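Local coordinates for ribonuclease VapC (Caulobacter crescentus, PDB 5L6L) that probably cleaves RNA with the help of magnesium as the toxin of a toxin-antitoxin pair, and binds the VapB antitoxin in a complex that sits on operator DNA, at the interface of chains A and B. Coordinates in Å, arbitrary orientation; residue numbers count along the deposited sequence, not the author numbering. Chains: chain A, Ribonuclease VapC; chain B, VapB family protein.

The interface of chains A and B. Residues chain A 13, 21, 24-25; chain B 55, 58, 63.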
loop_
_atom_site.group_PDB
_atom_site.type_symbol
_atom_site.label_atom_id
_atom_site.label_comp_id
_atom_site.label_asym_id
_atom_site.label_seq_id
_atom_site.Cartn_x
_atom_site.Cartn_y
_atom_site.Cartn_z
ATOM N N LEU A 13 -8.897 7.731 -17.876
ATOM C CA LEU A 13 -8.383 6.385 -17.726
ATOM C C LEU A 13 -8.947 5.749 -16.463
ATOM O O LEU A 13 -9.476 4.636 -16.501
ATOM C CB LEU A 13 -6.851 6.407 -17.725
ATOM C CG LEU A 13 -6.111 5.056 -17.741
ATOM C CD1 LEU A 13 -6.588 4.203 -18.910
ATOM C CD2 LEU A 13 -4.607 5.261 -17.811
ATOM N N THR A 21 -9.120 4.869 -23.040
ATOM C CA THR A 21 -8.534 3.545 -22.836
ATOM C C THR A 21 -8.037 2.957 -24.156
ATOM O O THR A 21 -6.921 2.429 -24.222
ATOM C CB THR A 21 -9.527 2.588 -22.148
ATOM O OG1 THR A 21 -10.730 2.458 -22.905
ATOM C CG2 THR A 21 -9.843 3.026 -20.722
ATOM N N VAL A 24 -4.783 4.925 -25.355
ATOM C CA VAL A 24 -3.570 4.835 -24.550
ATOM C C VAL A 24 -2.753 3.598 -24.911
ATOM O O VAL A 24 -1.517 3.650 -24.923
ATOM C CB VAL A 24 -3.920 4.882 -23.054
ATOM C CG1 VAL A 24 -2.741 4.447 -22.207
ATOM C CG2 VAL A 24 -4.308 6.296 -22.675
ATOM N N THR A 25 -3.415 2.482 -25.259
ATOM C CA THR A 25 -2.677 1.248 -25.558
ATOM C C THR A 25 -1.707 1.392 -26.725
ATOM O O THR A 25 -0.728 0.640 -26.789
ATOM C CB THR A 25 -3.619 0.076 -25.854
ATOM O OG1 THR A 25 -4.901 0.567 -26.207
ATOM C CG2 THR A 25 -3.773 -0.778 -24.644
ATOM N N ILE B 55 1.475 -1.137 -20.554
ATOM C CA ILE B 55 0.092 -0.936 -20.179
ATOM C C ILE B 55 -0.291 -2.281 -19.560
ATOM O O ILE B 55 0.086 -2.545 -18.410
ATOM C CB ILE B 55 -0.783 -0.486 -21.353
ATOM C CG1 ILE B 55 -0.487 -1.352 -22.600
ATOM C CG2 ILE B 55 -0.487 1.003 -21.580
ATOM C CD1 ILE B 55 -1.452 -2.516 -22.897
ATOM N N LEU B 58 -4.380 -1.210 -19.086
ATOM C CA LEU B 58 -5.632 -1.052 -19.808
ATOM C C LEU B 58 -6.453 -2.345 -19.821
ATOM O O LEU B 58 -7.675 -2.337 -19.622
ATOM C CB LEU B 58 -5.332 -0.607 -21.228
ATOM C CG LEU B 58 -6.709 -0.665 -21.827
ATOM C CD1 LEU B 58 -7.344 0.483 -21.152
ATOM C CD2 LEU B 58 -6.787 -0.558 -23.320
ATOM N N ASN B 63 -10.098 -2.760 -18.014
ATOM C CA ASN B 63 -11.313 -3.093 -18.752
ATOM C C ASN B 63 -12.039 -4.326 -18.222
ATOM O O ASN B 63 -13.170 -4.584 -18.656
ATOM C CB ASN B 63 -10.988 -3.295 -20.229
ATOM C CG ASN B 63 -10.670 -1.994 -20.938
ATOM O OD1 ASN B 63 -11.114 -0.927 -20.520
ATOM N ND2 ASN B 63 -9.898 -2.077 -22.015
HETATM O O HOH W 1 -13.052 0.978 -22.101
#
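B:Leu58 points its forked end at two threonines of the PIN-domain toxin VapC, A:Thr21 in helix 18-24 and A:Thr25 just past its end, one turn on. The leucine opens the short helix 58-63 of the antitoxin VapB, which follows its strand-rich N-terminal part and lies against the toxin. With CG swung away from the backbone N (chi1 174°), the side chain extends towards the toxin, and its two methyls part there. CD1 goes to A:Thr21, whose methyl CG2 is 3.6 Å away, and faces A:Leu13 CD1 of the neighbouring helix 7-14 more loosely, at 4.4 Å. CD2 goes to A:Thr25, where it meets the methyl CG2 at 3.3 Å. Both threonine side chains run roughly perpendicular to the leucine.

A:Thr25 CG2 is shared between two antitoxin residues, for B:Ile55 brings up its terminal methyl CD1 to 3.4 Å, again with the side chains at about a right angle. The other branch of B:Ile55, CG2, turns to A:Val24 and approaches CG1 more loosely, at 4.2 Å, the two side chains passing in opposite directions.

At the far end of the antitoxin helix the contact becomes polar. The hydroxyl OG1 of A:Thr21, placed between its backbone N and carbonyl carbon (chi1 58°), lies 2.9 Å from the oxygen of water 1. The same oxygen of water 1 lies 3.1 Å from the amide oxygen OD1 of B:Asn63, bridging the two chains.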